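Local coordinates for protein trimethylamine-N-oxide reductase (Haemophilus influenzae, PDB 7L5I) that probably reduces S- and N-oxides such as trimethylamine N-oxide at a molybdenum centre held by two molybdopterin guanine dinucleotide cofactors, at residues K34-G46 and V49-I61. Residues are numbered along the deposited sequence; the frame is centred on the assembly and turned at random.
Sequences KTVVTAAHWGSIG and VQDGKVVKSGPAI
G46 and G58 pair through two backbone hydrogen bonds, G46 N to G58 O (2.8 Å) and G58 N to G46 O (3.1 Å), joining the middle and third strands of a three-stranded antiparallel meander. This sheet belongs to the N-terminal domain of the molybdopterin oxidoreductase family; the I45 side chain lies about 13 Å from a bound molybdopterin guanine dinucleotide, so the contact is structural packing. The neighbouring I45–P59 pair is non-hydrogen-bonded, and the short axes of strands 43-46 and 53-59 run at 145°. One step further, A60 N hydrogen-bonds to S44 O (3.0 Å) with an almost straight N-H (178°), yet the donor stands 47° above that carbonyl's plane. A water also donates to S44 O and accepts from I61 N, so two donors grip this oxygen. CA-H...O contacts reinforce the pairing, the shortest from I45 CA to G58 O.

At the other end, V49 N donates to K34 O (3.0 Å), tying the residue just before strand 35-40 to the middle strand. Beside it, K34 NZ meets a lone pair of Q50 OE1 in the carbonyl plane (2.9 Å). Q50 turns its amide to the lysine through a bend at chi2.

Apolar contact is sparse: V36 CG2 approaches V49 CG2 (4.3 Å), and I45 CG2 rests on S57 CB. S57 OG itself bonds to Q70 O, in the loop leading into helix 73-78. S44 OG lies against A60 CB, 3.2 Å away.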
loop_
_atom_site.group_PDB
_atom_site.type_symbol
_atom_site.label_atom_id
_atom_site.label_comp_id
_atom_site.label_asym_id
_atom_site.label_seq_id
_atom_site.Cartn_x
_atom_site.Cartn_y
_atom_site.Cartn_z
ATOM N N LYS A 34 -14.543 31.059 8.860
ATOM C CA LYS A 34 -13.145 31.115 8.443
ATOM C C LYS A 34 -12.596 29.754 8.017
ATOM O O LYS A 34 -11.373 29.580 7.941
ATOM C CB LYS A 34 -12.278 31.668 9.572
ATOM C CG LYS A 34 -12.553 33.113 9.946
ATOM C CD LYS A 34 -11.664 33.535 11.111
ATOM C CE LYS A 34 -12.409 33.512 12.426
ATOM N NZ LYS A 34 -11.774 34.422 13.415
ATOM N N THR A 35 -13.480 28.790 7.774
ATOM C CA THR A 35 -13.101 27.425 7.469
ATOM C C THR A 35 -13.188 27.209 5.966
ATOM O O THR A 35 -14.171 27.599 5.333
ATOM C CB THR A 35 -13.996 26.435 8.210
ATOM O OG1 THR A 35 -13.778 26.554 9.631
ATOM C CG2 THR A 35 -13.710 24.996 7.784
ATOM N N VAL A 36 -12.134 26.635 5.397
ATOM C CA VAL A 36 -12.134 26.139 4.028
ATOM C C VAL A 36 -12.186 24.620 4.105
ATOM O O VAL A 36 -11.449 24.005 4.888
ATOM C CB VAL A 36 -10.884 26.604 3.264
ATOM C CG1 VAL A 36 -10.905 26.104 1.812
ATOM C CG2 VAL A 36 -10.775 28.116 3.316
ATOM N N VAL A 37 -13.033 24.014 3.276
ATOM C CA VAL A 37 -13.137 22.566 3.231
ATOM C C VAL A 37 -12.282 22.040 2.090
ATOM O O VAL A 37 -12.370 22.518 0.947
ATOM C CB VAL A 37 -14.596 22.098 3.091
ATOM C CG1 VAL A 37 -14.625 20.596 2.844
ATOM C CG2 VAL A 37 -15.392 22.474 4.333
ATOM N N THR A 38 -11.441 21.061 2.402
ATOM C CA THR A 38 -10.639 20.391 1.395
ATOM C C THR A 38 -10.578 18.917 1.781
ATOM O O THR A 38 -11.463 18.410 2.483
ATOM C CB THR A 38 -9.291 21.098 1.226
ATOM O OG1 THR A 38 -8.548 20.462 0.173
ATOM C CG2 THR A 38 -8.481 21.114 2.528
ATOM N N ALA A 39 -9.575 18.196 1.281
ATOM C CA ALA A 39 -9.572 16.760 1.523
ATOM C C ALA A 39 -8.180 16.187 1.350
ATOM O O ALA A 39 -7.297 16.803 0.747
ATOM C CB ALA A 39 -10.533 16.013 0.585
ATOM N N ALA A 40 -8.003 14.986 1.904
ATOM C CA ALA A 40 -6.774 14.222 1.756
ATOM C C ALA A 40 -7.142 12.741 1.711
ATOM O O ALA A 40 -8.302 12.374 1.876
ATOM C CB ALA A 40 -5.786 14.493 2.893
ATOM N N HIS A 41 -6.129 11.878 1.500
ATOM C CA HIS A 41 -6.389 10.446 1.589
ATOM C C HIS A 41 -7.060 10.115 2.920
ATOM O O HIS A 41 -7.887 9.197 3.002
ATOM C CB HIS A 41 -5.088 9.676 1.457
ATOM C CG HIS A 41 -4.474 9.678 0.093
ATOM N ND1 HIS A 41 -5.137 9.251 -1.038
ATOM C CD2 HIS A 41 -3.226 10.017 -0.311
ATOM C CE1 HIS A 41 -4.317 9.301 -2.073
ATOM N NE2 HIS A 41 -3.149 9.755 -1.653
ATOM N N TRP A 42 -6.721 10.863 3.973
ATOM C CA TRP A 42 -7.252 10.645 5.311
ATOM C C TRP A 42 -8.545 11.446 5.594
ATOM O O TRP A 42 -8.915 11.611 6.761
ATOM C CB TRP A 42 -6.151 10.955 6.359
ATOM C CG TRP A 42 -5.326 12.185 6.080
ATOM C CD1 TRP A 42 -5.638 13.458 6.433
ATOM C CD2 TRP A 42 -4.059 12.259 5.389
ATOM N NE1 TRP A 42 -4.668 14.323 6.008
ATOM C CE2 TRP A 42 -3.678 13.614 5.373
ATOM C CE3 TRP A 42 -3.206 11.308 4.817
ATOM C CZ2 TRP A 42 -2.505 14.047 4.785
ATOM C CZ3 TRP A 42 -2.045 11.747 4.201
ATOM C CH2 TRP A 42 -1.693 13.105 4.204
ATOM N N GLY A 43 -9.274 11.877 4.562
ATOM C CA GLY A 43 -10.649 12.308 4.721
ATOM C C GLY A 43 -10.888 13.749 4.304
ATOM O O GLY A 43 -9.977 14.489 3.961
ATOM N N SER A 44 -12.156 14.143 4.398
ATOM C CA SER A 44 -12.526 15.544 4.207
ATOM C C SER A 44 -12.067 16.353 5.414
ATOM O O SER A 44 -12.304 15.960 6.556
ATOM C CB SER A 44 -14.040 15.643 4.017
ATOM O OG SER A 44 -14.468 16.983 3.738
ATOM N N ILE A 45 -11.449 17.505 5.158
ATOM C CA ILE A 45 -10.758 18.286 6.184
ATOM C C ILE A 45 -11.342 19.696 6.223
ATOM O O ILE A 45 -11.440 20.345 5.175
ATOM C CB ILE A 45 -9.247 18.389 5.880
ATOM C CG1 ILE A 45 -8.626 17.021 5.670
ATOM C CG2 ILE A 45 -8.524 19.159 6.990
ATOM C CD1 ILE A 45 -8.898 16.074 6.725
ATOM N N GLY A 46 -11.661 20.181 7.401
ATOM C CA GLY A 46 -12.005 21.579 7.586
ATOM C C GLY A 46 -10.786 22.307 8.112
ATOM O O GLY A 46 -10.232 21.939 9.149
ATOM N N VAL A 49 -8.501 29.300 8.762
ATOM C CA VAL A 49 -7.507 30.254 8.299
ATOM C C VAL A 49 -7.749 31.569 9.025
ATOM O O VAL A 49 -8.884 32.064 9.051
ATOM C CB VAL A 49 -7.600 30.462 6.777
ATOM C CG1 VAL A 49 -6.488 31.348 6.284
ATOM C CG2 VAL A 49 -7.578 29.127 6.064
ATOM N N GLN A 50 -6.683 32.132 9.585
ATOM C CA GLN A 50 -6.711 33.383 10.337
ATOM C C GLN A 50 -5.648 34.300 9.740
ATOM O O GLN A 50 -4.450 34.014 9.843
ATOM C CB GLN A 50 -6.455 33.129 11.824
ATOM C CG GLN A 50 -6.590 34.350 12.720
ATOM C CD GLN A 50 -8.012 34.878 12.777
ATOM O OE1 GLN A 50 -8.930 34.189 13.231
ATOM N NE2 GLN A 50 -8.202 36.108 12.305
ATOM N N ASP A 51 -6.085 35.377 9.093
ATOM C CA ASP A 51 -5.171 36.349 8.486
ATOM C C ASP A 51 -4.251 35.690 7.464
ATOM O O ASP A 51 -3.055 35.968 7.418
ATOM C CB ASP A 51 -4.326 37.060 9.548
ATOM C CG ASP A 51 -5.158 37.865 10.526
ATOM O OD1 ASP A 51 -6.168 38.470 10.099
ATOM O OD2 ASP A 51 -4.791 37.896 11.725
ATOM N N GLY A 52 -4.804 34.801 6.650
ATOM C CA GLY A 52 -4.011 34.127 5.643
ATOM C C GLY A 52 -3.089 33.029 6.140
ATOM O O GLY A 52 -2.301 32.512 5.342
ATOM N N LYS A 53 -3.152 32.651 7.416
ATOM C CA LYS A 53 -2.338 31.555 7.942
ATOM C C LYS A 53 -3.245 30.439 8.441
ATOM O O LYS A 53 -4.266 30.708 9.079
ATOM C CB LYS A 53 -1.410 32.022 9.082
ATOM C CG LYS A 53 -0.429 30.940 9.570
ATOM C CD LYS A 53 0.901 31.500 10.103
ATOM C CE LYS A 53 1.999 30.419 10.147
ATOM N NZ LYS A 53 3.192 30.708 9.274
ATOM N N VAL A 54 -2.882 29.188 8.115
ATOM C CA VAL A 54 -3.608 28.037 8.636
ATOM C C VAL A 54 -3.294 27.868 10.110
ATOM O O VAL A 54 -2.115 27.780 10.505
ATOM C CB VAL A 54 -3.237 26.759 7.854
ATOM C CG1 VAL A 54 -3.846 25.510 8.525
ATOM C CG2 VAL A 54 -3.738 26.886 6.432
ATOM N N VAL A 55 -4.343 27.807 10.925
ATOM C CA VAL A 55 -4.205 27.661 12.371
ATOM C C VAL A 55 -4.860 26.407 12.926
ATOM O O VAL A 55 -4.565 26.046 14.061
ATOM C CB VAL A 55 -4.731 28.904 13.118
ATOM C CG1 VAL A 55 -3.813 30.100 12.830
ATOM C CG2 VAL A 55 -6.165 29.220 12.734
ATOM N N LYS A 56 -5.722 25.720 12.181
ATOM C CA LYS A 56 -6.328 24.500 12.702
ATOM C C LYS A 56 -6.818 23.669 11.530
ATOM O O LYS A 56 -7.303 24.215 10.532
ATOM C CB LYS A 56 -7.508 24.790 13.644
ATOM C CG LYS A 56 -7.975 23.585 14.498
ATOM C CD LYS A 56 -7.025 23.353 15.667
ATOM C CE LYS A 56 -7.352 22.109 16.484
ATOM N NZ LYS A 56 -7.249 20.847 15.674
ATOM N N SER A 57 -6.706 22.356 11.668
ATOM C CA SER A 57 -7.336 21.444 10.717
ATOM C C SER A 57 -7.903 20.257 11.474
ATOM O O SER A 57 -7.395 19.852 12.533
ATOM C CB SER A 57 -6.348 21.006 9.620
ATOM O OG SER A 57 -5.289 20.235 10.118
ATOM N N GLY A 58 -8.996 19.724 10.942
ATOM C CA GLY A 58 -9.637 18.560 11.508
ATOM C C GLY A 58 -10.694 18.043 10.559
ATOM O O GLY A 58 -10.809 18.499 9.425
ATOM N N PRO A 59 -11.483 17.073 11.009
ATOM C CA PRO A 59 -12.464 16.464 10.108
ATOM C C PRO A 59 -13.594 17.407 9.780
ATOM O O PRO A 59 -14.137 18.086 10.656
ATOM C CB PRO A 59 -12.979 15.252 10.902
ATOM C CG PRO A 59 -12.753 15.645 12.353
ATOM C CD PRO A 59 -11.474 16.450 12.338
ATOM N N ALA A 60 -13.968 17.419 8.511
ATOM C CA ALA A 60 -15.150 18.135 8.086
ATOM C C ALA A 60 -16.417 17.380 8.446
ATOM O O ALA A 60 -17.468 18.001 8.582
ATOM C CB ALA A 60 -15.096 18.387 6.573
ATOM N N ILE A 61 -16.318 16.064 8.630
ATOM C CA ILE A 61 -17.432 15.200 9.009
ATOM C C ILE A 61 -16.980 14.387 10.214
ATOM O O ILE A 61 -15.932 13.743 10.165
ATOM C CB ILE A 61 -17.837 14.275 7.846
ATOM C CG1 ILE A 61 -18.105 15.092 6.583
ATOM C CG2 ILE A 61 -19.064 13.455 8.220
ATOM C CD1 ILE A 61 -18.197 14.264 5.324
HETATM O O HOH W 1 -14.199 14.193 7.387
#